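Local coordinates for protein endo-alpha-mannosidase (Bacteroides thetaiotaomicron, PDB 4ACY) that cleaves alpha-mannosidic linkages as an endo-acting glycoside hydrolase of family GH99, probably within N-glycan-type substrates, at residues Y47-N52 against T123-S128; I113-G118 against Y359-T364; S160-R165 against G211-R216; D194-K199 against I225-K230. One frame throughout, in Å; residues are numbered along the deposited sequence.

All four contacts belong to one closed barrel of eight parallel strands, involving strand ends or outer helices. Interactions 1 and 2 share strand 117-124 but use opposite ends, their centres about 23 Å apart. Interaction 1 carries the bound formic acid and lies near a glycerol, at the mouth where a glycan would be expected to bind. Interaction 4, centred about 21 Å from it, joins the loop after strand 189-192 to the end of strand 223-227. It touches interaction 3, where Ser160 CA lies 3.8 Å from Ile198 CD1. Interactions 2 and 3, centred about 36 Å apart, lie on opposite sides of the chain's centre, one involving the final helix and the other at the surface.

Interaction 1: Y47-N52 against T123-S128; sequences YNWYGN and TWWGES. With FMT (formic acid), chain F.
Tyr47 and Thr123 meet just where strands 42-46 and 117-124 end, and the tyrosine can be followed outward from its CB. CG stands anti to the carbonyl carbon (chi1 -64°), the Tyr47 and Thr123 side chains cross at about a right angle, and Tyr47 CD2 comes 3.8 Å from Thr123 CB. One atom further, Tyr47 CE2 is 3.3 Å from formic acid O2, which lies near the plane of the ring at its edge. At the tip, Tyr47 OH donates to that same O2 over a short 2.5 Å, and it is also hydrogen-bonded to Tyr248. Thr123 OG1 is likewise engaged outside the pair, with Glu154. Asn48 adds a link through solvent: its ND2 donates over 2.8 Å to a water that also lies 2.8 Å from Thr123 O. Beyond, Trp49 and Trp125 meet rim to rim, planes inclined by 35°, with Trp49 CZ3 at 3.9 Å from Trp125 CZ2. Tyr47 CD2 also sits over the rim of one Trp49 face. Across this interface, then, the segments join through carbon surfaces and one water, while their hydroxyls are directed to other groups. Aromatic walls beside polar tips, near bound formic acid and glycerol, are consistent with a carbohydrate-binding pocket.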
loop_
_atom_site.group_PDB
_atom_site.type_symbol
_atom_site.label_atom_id
_atom_site.label_comp_id
_atom_site.label_asym_id
_atom_site.label_seq_id
_atom_site.Cartn_x
_atom_site.Cartn_y
_atom_site.Cartn_z
ATOM N N TYR A 47 1.183 4.185 -4.954
ATOM C CA TYR A 47 2.200 3.770 -5.917
ATOM C C TYR A 47 2.585 4.921 -6.838
ATOM O O TYR A 47 1.728 5.538 -7.488
ATOM C CB TYR A 47 1.732 2.516 -6.688
ATOM C CG TYR A 47 1.579 1.376 -5.711
ATOM C CD1 TYR A 47 0.420 1.233 -4.953
ATOM C CD2 TYR A 47 2.640 0.500 -5.465
ATOM C CE1 TYR A 47 0.307 0.238 -3.987
ATOM C CE2 TYR A 47 2.535 -0.490 -4.509
ATOM C CZ TYR A 47 1.375 -0.617 -3.775
ATOM O OH TYR A 47 1.265 -1.611 -2.821
ATOM N N ASN A 48 3.875 5.230 -6.833
ATOM C CA ASN A 48 4.402 6.381 -7.569
ATOM C C ASN A 48 5.274 5.950 -8.749
ATOM O O ASN A 48 6.218 6.649 -9.170
ATOM C CB ASN A 48 5.152 7.314 -6.618
ATOM C CG ASN A 48 6.440 6.698 -6.085
ATOM O OD1 ASN A 48 6.632 5.478 -6.130
ATOM N ND2 ASN A 48 7.337 7.546 -5.594
ATOM N N TRP A 49 4.918 4.807 -9.313
ATOM C CA TRP A 49 5.761 4.174 -10.311
ATOM C C TRP A 49 5.278 4.353 -11.745
ATOM O O TRP A 49 5.870 3.791 -12.649
ATOM C CB TRP A 49 5.997 2.693 -9.976
ATOM C CG TRP A 49 4.773 1.827 -9.808
ATOM C CD1 TRP A 49 3.528 1.997 -10.366
ATOM C CD2 TRP A 49 4.708 0.623 -9.045
ATOM N NE1 TRP A 49 2.690 0.956 -9.987
ATOM C CE2 TRP A 49 3.400 0.098 -9.183
ATOM C CE3 TRP A 49 5.649 -0.086 -8.275
ATOM C CZ2 TRP A 49 2.998 -1.093 -8.558
ATOM C CZ3 TRP A 49 5.253 -1.269 -7.656
ATOM C CH2 TRP A 49 3.938 -1.762 -7.798
ATOM N N TYR A 50 4.249 5.178 -11.945
ATOM C CA TYR A 50 3.628 5.309 -13.265
ATOM C C TYR A 50 4.311 6.413 -14.042
ATOM O O TYR A 50 4.716 7.411 -13.473
ATOM C CB TYR A 50 2.133 5.583 -13.140
ATOM C CG TYR A 50 1.410 4.459 -12.433
ATOM C CD1 TYR A 50 1.176 3.243 -13.076
ATOM C CD2 TYR A 50 0.996 4.599 -11.111
ATOM C CE1 TYR A 50 0.536 2.197 -12.427
ATOM C CE2 TYR A 50 0.338 3.566 -10.457
ATOM C CZ TYR A 50 0.137 2.365 -11.111
ATOM O OH TYR A 50 -0.487 1.349 -10.437
ATOM N N GLY A 51 4.448 6.227 -15.351
ATOM C CA GLY A 51 5.125 7.222 -16.168
ATOM C C GLY A 51 4.559 7.185 -17.560
ATOM O O GLY A 51 3.980 6.182 -17.952
ATOM N N ASN A 52 4.697 8.285 -18.297
ATOM C CA ASN A 52 4.180 8.325 -19.661
ATOM C C ASN A 52 5.118 9.119 -20.576
ATOM O O ASN A 52 6.030 9.793 -20.088
ATOM C CB ASN A 52 2.720 8.842 -19.692
ATOM C CG ASN A 52 2.572 10.274 -19.188
ATOM O OD1 ASN A 52 3.477 11.090 -19.305
ATOM N ND2 ASN A 52 1.407 10.581 -18.637
ATOM N N THR A 123 5.144 3.644 -1.983
ATOM C CA THR A 123 6.088 2.613 -2.381
ATOM C C THR A 123 7.539 3.158 -2.436
ATOM O O THR A 123 7.795 4.223 -3.021
ATOM C CB THR A 123 5.610 1.990 -3.722
ATOM O OG1 THR A 123 6.252 0.733 -3.929
ATOM C CG2 THR A 123 5.882 2.957 -4.896
ATOM N N TRP A 124 8.486 2.428 -1.831
ATOM C CA TRP A 124 9.874 2.898 -1.766
ATOM C C TRP A 124 10.823 1.786 -2.196
ATOM O O TRP A 124 10.872 0.716 -1.577
ATOM C CB TRP A 124 10.222 3.380 -0.350
ATOM C CG TRP A 124 11.608 3.942 -0.269
ATOM C CD1 TRP A 124 12.737 3.289 0.150
ATOM C CD2 TRP A 124 12.021 5.256 -0.656
ATOM N NE1 TRP A 124 13.827 4.134 0.068
ATOM C CE2 TRP A 124 13.415 5.344 -0.423
ATOM C CE3 TRP A 124 11.349 6.373 -1.163
ATOM C CZ2 TRP A 124 14.152 6.515 -0.684
ATOM C CZ3 TRP A 124 12.084 7.542 -1.429
ATOM C CH2 TRP A 124 13.469 7.597 -1.181
ATOM N N TRP A 125 11.561 2.045 -3.268
ATOM C CA TRP A 125 12.344 0.998 -3.928
ATOM C C TRP A 125 13.853 1.131 -3.726
ATOM O O TRP A 125 14.645 0.626 -4.519
ATOM C CB TRP A 125 11.949 0.919 -5.413
ATOM C CG TRP A 125 10.621 0.254 -5.570
ATOM C CD1 TRP A 125 9.396 0.860 -5.661
ATOM C CD2 TRP A 125 10.379 -1.155 -5.615
ATOM N NE1 TRP A 125 8.404 -0.092 -5.764
ATOM C CE2 TRP A 125 8.983 -1.338 -5.756
ATOM C CE3 TRP A 125 11.209 -2.285 -5.574
ATOM C CZ2 TRP A 125 8.394 -2.608 -5.823
ATOM C CZ3 TRP A 125 10.625 -3.542 -5.646
ATOM C CH2 TRP A 125 9.227 -3.693 -5.781
ATOM N N GLY A 126 14.241 1.784 -2.641
ATOM C CA GLY A 126 15.649 1.865 -2.265
ATOM C C GLY A 126 16.431 2.958 -2.956
ATOM O O GLY A 126 15.880 3.983 -3.337
ATOM N N GLU A 127 17.737 2.730 -3.112
ATOM C CA GLU A 127 18.638 3.746 -3.684
ATOM C C GLU A 127 18.145 4.335 -5.013
ATOM O O GLU A 127 18.334 5.524 -5.273
ATOM C CB GLU A 127 20.063 3.183 -3.826
ATOM N N SER A 128 17.485 3.520 -5.840
ATOM C CA SER A 128 16.970 4.007 -7.125
ATOM C C SER A 128 15.925 5.121 -6.958
ATOM O O SER A 128 15.636 5.854 -7.907
ATOM C CB SER A 128 16.375 2.850 -7.939
ATOM O OG SER A 128 15.284 2.273 -7.238
HETATM C C FMT F . 3.695 -3.964 -2.627
HETATM O O1 FMT F . 3.346 -4.501 -3.685
HETATM O O2 FMT F . 3.417 -2.801 -2.325
HETATM O O HOH W 1 9.358 6.339 -4.004
#

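Interaction 2: I113-G118 against Y359-T364; sequences IKANVG and YYLIRT
Tyr360 O is gripped twice by Thr364, the residue whose methyl group carries much of the contact with Ala115 and Val117. The hydroxyl Thr364 OG1 donates to Tyr360 O over 2.6 Å, and the helical bond from Thr364 N reaches the same Tyr360 O at 3.0 Å. Thr364 OG1 is also hydrogen-bonded to Tyr307. With OG1 anti to the carbonyl carbon (chi1 -62°), the polar branch is turned back along its own helix while CG2 projects to the other segment. There Thr364 CG2 lies 3.5 Å from Val117 CG2 and equally close to Ala115 O, and both Val117 and Thr364 also rest on Ile324. The small Ala115 lets the backbones approach: its CA points a hydrogen at Leu361 O, 3.4 Å away, with an angle of 145° at the hydrogen. Lys114 crosses Leu361 at about a right angle, laying CD 3.8 Å from Leu361 CD1. Its aliphatic part thus packs on the leucine while NZ forms a salt bridge with Asp358. Just past Ala115 the chain leaves helix 102-115 through a Schellman motif at Asn116, whose phi is positive. Ile113 O is held there by both Asn116 N and the side chain, with Asn116 ND2 3.2 Å from Ile113 O and that oxygen close to the plane of the asparagine amide. The helix that precedes strand 117-124 is thereby packed against helix 359-376, which follows the last strand, 322-324. This is the pairing of outer helices where the first and last parts of a TIM barrel meet.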
loop_
_atom_site.group_PDB
_atom_site.type_symbol
_atom_site.label_atom_id
_atom_site.label_comp_id
_atom_site.label_asym_id
_atom_site.label_seq_id
_atom_site.Cartn_x
_atom_site.Cartn_y
_atom_site.Cartn_z
ATOM N N ILE A 113 -8.528 13.415 0.230
ATOM C CA ILE A 113 -9.429 14.290 0.998
ATOM C C ILE A 113 -10.895 13.834 0.844
ATOM O O ILE A 113 -11.626 13.713 1.834
ATOM C CB ILE A 113 -9.213 15.792 0.634
ATOM C CG1 ILE A 113 -7.782 16.240 0.977
ATOM C CG2 ILE A 113 -10.252 16.686 1.312
ATOM C CD1 ILE A 113 -7.274 15.854 2.393
ATOM N N LYS A 114 -11.308 13.525 -0.383
ATOM C CA LYS A 114 -12.647 12.963 -0.610
ATOM C C LYS A 114 -12.889 11.672 0.195
ATOM O O LYS A 114 -13.967 11.490 0.759
ATOM C CB LYS A 114 -12.896 12.736 -2.108
ATOM C CG LYS A 114 -14.280 12.141 -2.418
ATOM C CD LYS A 114 -14.504 11.872 -3.916
ATOM C CE LYS A 114 -14.632 13.154 -4.727
ATOM N NZ LYS A 114 -14.779 12.847 -6.178
ATOM N N ALA A 115 -11.878 10.801 0.275
ATOM C CA ALA A 115 -11.992 9.519 0.986
ATOM C C ALA A 115 -11.792 9.629 2.502
ATOM O O ALA A 115 -11.965 8.643 3.232
ATOM C CB ALA A 115 -10.994 8.498 0.397
ATOM N N ASN A 116 -11.441 10.831 2.972
ATOM C CA ASN A 116 -11.128 11.089 4.388
ATOM C C ASN A 116 -9.891 10.323 4.878
ATOM O O ASN A 116 -9.731 10.090 6.079
ATOM C CB ASN A 116 -12.308 10.765 5.316
ATOM C CG ASN A 116 -13.459 11.737 5.174
ATOM O OD1 ASN A 116 -14.504 11.566 5.802
ATOM N ND2 ASN A 116 -13.281 12.759 4.353
ATOM N N VAL A 117 -9.029 9.942 3.941
ATOM C CA VAL A 117 -7.807 9.193 4.262
ATOM C C VAL A 117 -6.671 10.203 4.450
ATOM O O VAL A 117 -6.283 10.889 3.510
ATOM C CB VAL A 117 -7.472 8.160 3.147
ATOM C CG1 VAL A 117 -6.090 7.494 3.392
ATOM C CG2 VAL A 117 -8.587 7.100 3.023
ATOM N N GLY A 118 -6.156 10.314 5.678
ATOM C CA GLY A 118 -5.142 11.331 5.973
ATOM C C GLY A 118 -3.685 10.947 5.765
ATOM O O GLY A 118 -2.799 11.786 5.906
ATOM N N TYR A 359 -17.038 5.956 -6.702
ATOM C CA TYR A 359 -17.741 5.195 -5.688
ATOM C C TYR A 359 -16.835 4.770 -4.533
ATOM O O TYR A 359 -17.220 4.857 -3.360
ATOM C CB TYR A 359 -18.428 3.936 -6.259
ATOM C CG TYR A 359 -19.147 3.197 -5.167
ATOM C CD1 TYR A 359 -20.371 3.666 -4.682
ATOM C CD2 TYR A 359 -18.576 2.076 -4.549
ATOM C CE1 TYR A 359 -21.015 3.031 -3.635
ATOM C CE2 TYR A 359 -19.226 1.429 -3.512
ATOM C CZ TYR A 359 -20.439 1.909 -3.061
ATOM O OH TYR A 359 -21.099 1.282 -2.036
ATOM N N TYR A 360 -15.643 4.262 -4.857
ATOM C CA TYR A 360 -14.798 3.714 -3.797
ATOM C C TYR A 360 -14.163 4.784 -2.928
ATOM O O TYR A 360 -13.895 4.532 -1.772
ATOM C CB TYR A 360 -13.806 2.648 -4.308
ATOM C CG TYR A 360 -14.587 1.444 -4.763
ATOM C CD1 TYR A 360 -14.984 0.459 -3.848
ATOM C CD2 TYR A 360 -14.986 1.318 -6.094
ATOM C CE1 TYR A 360 -15.756 -0.622 -4.268
ATOM C CE2 TYR A 360 -15.736 0.235 -6.516
ATOM C CZ TYR A 360 -16.120 -0.715 -5.597
ATOM O OH TYR A 360 -16.871 -1.778 -6.006
ATOM N N LEU A 361 -14.016 5.995 -3.462
ATOM C CA LEU A 361 -13.580 7.126 -2.639
ATOM C C LEU A 361 -14.688 7.524 -1.675
ATOM O O LEU A 361 -14.436 7.700 -0.480
ATOM C CB LEU A 361 -13.174 8.317 -3.514
ATOM C CG LEU A 361 -12.037 8.160 -4.510
ATOM C CD1 LEU A 361 -11.783 9.504 -5.135
ATOM C CD2 LEU A 361 -10.757 7.654 -3.811
ATOM N N ILE A 362 -15.909 7.672 -2.200
ATOM C CA ILE A 362 -17.102 7.941 -1.382
ATOM C C ILE A 362 -17.301 6.914 -0.278
ATOM O O ILE A 362 -17.525 7.267 0.885
ATOM C CB ILE A 362 -18.381 8.004 -2.279
ATOM C CG1 ILE A 362 -18.244 9.136 -3.303
ATOM C CG2 ILE A 362 -19.638 8.159 -1.430
ATOM C CD1 ILE A 362 -19.270 9.080 -4.465
ATOM N N ARG A 363 -17.205 5.635 -0.641
ATOM C CA ARG A 363 -17.458 4.552 0.302
ATOM C C ARG A 363 -16.344 4.443 1.357
ATOM O O ARG A 363 -16.599 4.049 2.499
ATOM C CB ARG A 363 -17.650 3.231 -0.448
ATOM C CG ARG A 363 -18.319 2.120 0.353
ATOM C CD ARG A 363 -19.718 2.536 0.819
ATOM N NE ARG A 363 -20.426 1.437 1.457
ATOM C CZ ARG A 363 -21.558 1.587 2.151
ATOM N NH1 ARG A 363 -22.101 2.795 2.312
ATOM N NH2 ARG A 363 -22.142 0.536 2.687
ATOM N N THR A 364 -15.113 4.778 0.967
ATOM C CA THR A 364 -14.010 4.876 1.929
ATOM C C THR A 364 -14.304 5.918 3.025
ATOM O O THR A 364 -14.143 5.630 4.215
ATOM C CB THR A 364 -12.668 5.192 1.235
ATOM O OG1 THR A 364 -12.345 4.125 0.333
ATOM C CG2 THR A 364 -11.532 5.311 2.271
#

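Interaction 3: S160-R165 against G211-R216; sequences SPQTVR and GEISVR
A pair of hydrogen bonds from Arg165 to the backbone of Ile213 and Ser214, set on an apolar base, joins the first turn of helix 161-175 to the loop between helix 200-207 and strand 223-227. It lies at the protein surface. Arg165 CG is anti to the backbone N (chi1 -162°), and the chain runs on extended to NE, sliding past Ile213 and Val215 in the opposite direction. Arg165 NE donates to Ile213 O at 2.8 Å, and NH2 donates to Ser214 O at the same length in a straighter bond of 167°. Both oxygens lie near the guanidinium plane, at its edge, although each donor stands above the plane of the carbonyl it meets. Val215 CG1 sits over one face, toward its rim, 3.6 Å from Arg165 NE, so the flat group is both held at its edge and backed from one side. Ile213 completes the apolar base, its CD1 4.0 Å from Pro161 CB. Separately, Ile213 CG2 approaches Gln162 OE1 to 3.7 Å. Each segment is also ordered within itself, by an ST turn from Ser214 OG to Arg216 N in the loop and a capping box of Ser160 and Thr163 on the helix. In this TIM barrel, an arginine of the helix after strand 148-153 thus ties that outer helix to the loop leading into strand 223-227.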
loop_
_atom_site.group_PDB
_atom_site.type_symbol
_atom_site.label_atom_id
_atom_site.label_comp_id
_atom_site.label_asym_id
_atom_site.label_seq_id
_atom_site.Cartn_x
_atom_site.Cartn_y
_atom_site.Cartn_z
ATOM N N SER A 160 18.671 -5.683 2.856
ATOM C CA SER A 160 19.239 -6.340 4.024
ATOM C C SER A 160 19.024 -5.407 5.219
ATOM O O SER A 160 18.704 -4.239 5.023
ATOM C CB SER A 160 20.739 -6.564 3.819
ATOM O OG SER A 160 21.429 -5.327 3.773
ATOM N N PRO A 161 19.219 -5.908 6.460
ATOM C CA PRO A 161 19.147 -4.966 7.580
ATOM C C PRO A 161 19.995 -3.702 7.351
ATOM O O PRO A 161 19.528 -2.594 7.632
ATOM C CB PRO A 161 19.652 -5.804 8.756
ATOM C CG PRO A 161 19.144 -7.194 8.423
ATOM C CD PRO A 161 19.307 -7.307 6.930
ATOM N N GLN A 162 21.217 -3.863 6.842
ATOM C CA GLN A 162 22.100 -2.719 6.591
ATOM C C GLN A 162 21.565 -1.754 5.534
ATOM O O GLN A 162 21.603 -0.547 5.727
ATOM C CB GLN A 162 23.532 -3.167 6.238
ATOM C CG GLN A 162 24.516 -2.012 5.959
ATOM C CD GLN A 162 24.637 -1.015 7.124
ATOM O OE1 GLN A 162 24.682 -1.398 8.302
ATOM N NE2 GLN A 162 24.688 0.268 6.793
ATOM N N THR A 163 21.058 -2.273 4.420
ATOM C CA THR A 163 20.607 -1.370 3.363
ATOM C C THR A 163 19.242 -0.765 3.731
ATOM O O THR A 163 18.928 0.358 3.341
ATOM C CB THR A 163 20.594 -2.026 1.965
ATOM O OG1 THR A 163 19.710 -3.145 1.969
ATOM C CG2 THR A 163 22.018 -2.492 1.566
ATOM N N VAL A 164 18.454 -1.495 4.512
ATOM C CA VAL A 164 17.214 -0.906 5.057
ATOM C C VAL A 164 17.584 0.265 5.986
ATOM O O VAL A 164 16.997 1.339 5.887
ATOM C CB VAL A 164 16.310 -1.956 5.743
ATOM C CG1 VAL A 164 15.154 -1.291 6.520
ATOM C CG2 VAL A 164 15.759 -2.942 4.699
ATOM N N ARG A 165 18.588 0.075 6.848
ATOM C CA ARG A 165 19.062 1.176 7.695
ATOM C C ARG A 165 19.421 2.393 6.861
ATOM O O ARG A 165 19.010 3.504 7.171
ATOM C CB ARG A 165 20.258 0.766 8.571
ATOM C CG ARG A 165 20.469 1.735 9.746
ATOM C CD ARG A 165 21.714 1.390 10.556
ATOM N NE ARG A 165 21.667 1.926 11.930
ATOM C CZ ARG A 165 21.867 3.197 12.277
ATOM N NH1 ARG A 165 22.130 4.128 11.368
ATOM N NH2 ARG A 165 21.792 3.547 13.556
ATOM N N GLY A 211 20.908 -4.019 19.428
ATOM C CA GLY A 211 21.333 -4.483 18.105
ATOM C C GLY A 211 22.590 -3.830 17.566
ATOM O O GLY A 211 22.813 -2.632 17.762
ATOM N N GLU A 212 23.412 -4.623 16.874
ATOM C CA GLU A 212 24.699 -4.153 16.360
ATOM C C GLU A 212 24.622 -2.946 15.429
ATOM O O GLU A 212 25.545 -2.139 15.392
ATOM C CB GLU A 212 25.498 -5.294 15.723
ATOM C CG GLU A 212 24.939 -5.840 14.436
ATOM C CD GLU A 212 25.817 -6.929 13.866
ATOM O OE1 GLU A 212 25.894 -8.011 14.485
ATOM O OE2 GLU A 212 26.437 -6.693 12.813
ATOM N N ILE A 213 23.528 -2.828 14.669
ATOM C CA ILE A 213 23.305 -1.633 13.852
ATOM C C ILE A 213 21.984 -0.942 14.227
ATOM O O ILE A 213 21.277 -0.412 13.364
ATOM C CB ILE A 213 23.374 -1.943 12.318
ATOM C CG1 ILE A 213 22.405 -3.069 11.934
ATOM C CG2 ILE A 213 24.807 -2.285 11.905
ATOM C CD1 ILE A 213 22.123 -3.163 10.409
ATOM N N SER A 214 21.661 -0.943 15.520
ATOM C CA SER A 214 20.336 -0.506 15.969
ATOM C C SER A 214 20.016 0.929 15.589
ATOM O O SER A 214 20.884 1.810 15.623
ATOM C CB SER A 214 20.170 -0.673 17.480
ATOM O OG SER A 214 18.849 -0.330 17.874
ATOM N N VAL A 215 18.763 1.157 15.214
ATOM C CA VAL A 215 18.254 2.522 15.043
ATOM C C VAL A 215 17.484 2.981 16.291
ATOM O O VAL A 215 16.991 4.113 16.352
ATOM C CB VAL A 215 17.317 2.652 13.805
ATOM C CG1 VAL A 215 18.123 2.553 12.525
ATOM C CG2 VAL A 215 16.216 1.612 13.838
ATOM N N ARG A 216 17.364 2.099 17.272
ATOM C CA ARG A 216 16.564 2.409 18.443
ATOM C C ARG A 216 17.244 3.514 19.232
ATOM O O ARG A 216 18.457 3.473 19.480
ATOM C CB ARG A 216 16.343 1.185 19.325
ATOM C CG ARG A 216 15.532 0.038 18.688
ATOM C CD ARG A 216 14.219 0.539 18.109
ATOM N NE ARG A 216 13.416 -0.569 17.579
ATOM C CZ ARG A 216 12.240 -0.417 16.973
ATOM N NH1 ARG A 216 11.708 0.786 16.830
ATOM N NH2 ARG A 216 11.588 -1.484 16.522
#

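Interaction 4: D194-K199 against I225-K230; sequences DSYLIK and IGLTLK
Leu229 lays its CD1 methyl over the face of the Tyr196 ring, 3.6 Å from the ring centroid and only 13° off the normal, a well-centred CH-pi contact. The two side chains cross at about a right angle, and the second methyl, Leu229 CD2, reaches Tyr196 CE2 at 3.5 Å, near the rim. At the ring's edge, near its plane, Leu227 O is 3.7 Å from Tyr196 CD2, so the ring has a methyl on one face and a carbonyl beside it. Ser195 supplies the polar link. Its OG accepts from Leu227 N at 3.0 Å in a rather bent bond of 135°, thereby occupying a strand N-H with a hydroxyl from the loop. The approach passes close over Gly226, whose CA is 3.3 Å from Ser195 OG and bears no side chain in the way. Asp194 lies alongside Leu227, pointing the same way, with OD1 3.4 Å from CD2 of the leucine. Leu227 also touches Tyr248. Ser195 and Tyr196 belong to a short 3-10 segment, 195-197, and Asp194 precedes it, on the way from strand 189-192 into helix 200-207, while Leu227 closes strand 223-227. A loop after one strand thus packs on the end of the next, as expected for the beta-alpha loop of a beta-alpha-beta unit, at the C-terminal ends of the strands of a TIM barrel.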
loop_
_atom_site.group_PDB
_atom_site.type_symbol
_atom_site.label_atom_id
_atom_site.label_comp_id
_atom_site.label_asym_id
_atom_site.label_seq_id
_atom_site.Cartn_x
_atom_site.Cartn_y
_atom_site.Cartn_z
ATOM N N ASP A 194 7.035 -7.944 2.484
ATOM C CA ASP A 194 7.731 -9.235 2.447
ATOM C C ASP A 194 8.930 -9.220 3.411
ATOM O O ASP A 194 9.994 -9.768 3.124
ATOM C CB ASP A 194 8.184 -9.580 1.008
ATOM C CG ASP A 194 7.077 -10.239 0.172
ATOM O OD1 ASP A 194 5.933 -10.365 0.654
ATOM O OD2 ASP A 194 7.356 -10.613 -0.988
ATOM N N SER A 195 8.757 -8.588 4.569
ATOM C CA SER A 195 9.867 -8.494 5.516
ATOM C C SER A 195 10.337 -9.869 5.975
ATOM O O SER A 195 11.503 -10.039 6.348
ATOM C CB SER A 195 9.480 -7.656 6.726
ATOM O OG SER A 195 8.276 -8.114 7.292
ATOM N N TYR A 196 9.421 -10.831 5.957
ATOM C CA TYR A 196 9.696 -12.193 6.419
ATOM C C TYR A 196 10.772 -12.900 5.605
ATOM O O TYR A 196 11.272 -13.961 6.026
ATOM C CB TYR A 196 8.415 -13.030 6.427
ATOM C CG TYR A 196 7.776 -13.163 5.072
ATOM C CD1 TYR A 196 8.225 -14.114 4.158
ATOM C CD2 TYR A 196 6.730 -12.317 4.696
ATOM C CE1 TYR A 196 7.648 -14.233 2.910
ATOM C CE2 TYR A 196 6.145 -12.417 3.443
ATOM C CZ TYR A 196 6.606 -13.379 2.560
ATOM O OH TYR A 196 6.030 -13.502 1.321
ATOM N N LEU A 197 11.137 -12.321 4.459
ATOM C CA LEU A 197 12.227 -12.849 3.643
ATOM C C LEU A 197 13.595 -12.654 4.283
ATOM O O LEU A 197 14.560 -13.336 3.907
ATOM C CB LEU A 197 12.222 -12.225 2.245
ATOM C CG LEU A 197 11.020 -12.580 1.365
ATOM C CD1 LEU A 197 11.169 -11.885 0.019
ATOM C CD2 LEU A 197 10.836 -14.096 1.197
ATOM N N ILE A 198 13.682 -11.702 5.209
ATOM C CA ILE A 198 14.866 -11.484 6.028
ATOM C C ILE A 198 14.557 -12.090 7.401
ATOM O O ILE A 198 13.498 -11.851 7.977
ATOM C CB ILE A 198 15.211 -9.961 6.115
ATOM C CG1 ILE A 198 15.719 -9.452 4.746
ATOM C CG2 ILE A 198 16.220 -9.653 7.256
ATOM C CD1 ILE A 198 15.896 -7.963 4.647
ATOM N N LYS A 199 15.480 -12.904 7.909
ATOM C CA LYS A 199 15.255 -13.655 9.137
ATOM C C LYS A 199 15.117 -12.761 10.377
ATOM O O LYS A 199 15.786 -11.741 10.474
ATOM C CB LYS A 199 16.414 -14.644 9.329
ATOM C CG LYS A 199 16.529 -15.665 8.204
ATOM C CD LYS A 199 15.571 -16.836 8.422
ATOM C CE LYS A 199 15.713 -17.874 7.316
ATOM N NZ LYS A 199 14.907 -17.455 6.131
ATOM N N ILE A 225 6.826 -1.856 10.842
ATOM C CA ILE A 225 5.683 -2.726 10.719
ATOM C C ILE A 225 5.984 -3.783 9.666
ATOM O O ILE A 225 6.088 -3.475 8.470
ATOM C CB ILE A 225 4.405 -1.901 10.303
ATOM C CG1 ILE A 225 4.184 -0.688 11.237
ATOM C CG2 ILE A 225 3.176 -2.801 10.197
ATOM C CD1 ILE A 225 3.923 -1.025 12.719
ATOM N N GLY A 226 6.122 -5.031 10.111
ATOM C CA GLY A 226 6.431 -6.143 9.194
ATOM C C GLY A 226 5.211 -6.825 8.606
ATOM O O GLY A 226 4.121 -6.802 9.180
ATOM N N LEU A 227 5.381 -7.396 7.418
ATOM C CA LEU A 227 4.317 -8.152 6.772
ATOM C C LEU A 227 4.274 -9.538 7.398
ATOM O O LEU A 227 5.285 -10.257 7.417
ATOM C CB LEU A 227 4.557 -8.251 5.261
ATOM C CG LEU A 227 3.481 -8.970 4.441
ATOM C CD1 LEU A 227 2.161 -8.262 4.587
ATOM C CD2 LEU A 227 3.907 -9.008 2.971
ATOM N N THR A 228 3.110 -9.891 7.933
ATOM C CA THR A 228 2.904 -11.221 8.477
ATOM C C THR A 228 2.062 -12.012 7.488
ATOM O O THR A 228 1.156 -11.466 6.881
ATOM C CB THR A 228 2.258 -11.203 9.897
ATOM O OG1 THR A 228 2.245 -12.543 10.445
ATOM C CG2 THR A 228 0.852 -10.651 9.858
ATOM N N LEU A 229 2.393 -13.294 7.332
ATOM C CA LEU A 229 1.635 -14.210 6.467
ATOM C C LEU A 229 0.610 -15.048 7.223
ATOM O O LEU A 229 -0.385 -15.484 6.656
ATOM C CB LEU A 229 2.593 -15.157 5.751
ATOM C CG LEU A 229 3.610 -14.515 4.823
ATOM C CD1 LEU A 229 4.542 -15.639 4.360
ATOM C CD2 LEU A 229 2.903 -13.821 3.669
ATOM N N LYS A 230 0.862 -15.287 8.505
ATOM C CA LYS A 230 -0.016 -16.149 9.272
ATOM C C LYS A 230 0.072 -15.864 10.764
ATOM O O LYS A 230 1.131 -15.505 11.287
ATOM C CB LYS A 230 0.289 -17.629 8.993
ATOM C CG LYS A 230 1.705 -18.097 9.347
ATOM C CD LYS A 230 2.006 -19.481 8.739
ATOM C CE LYS A 230 2.471 -19.371 7.304
ATOM N NZ LYS A 230 2.310 -20.669 6.583
#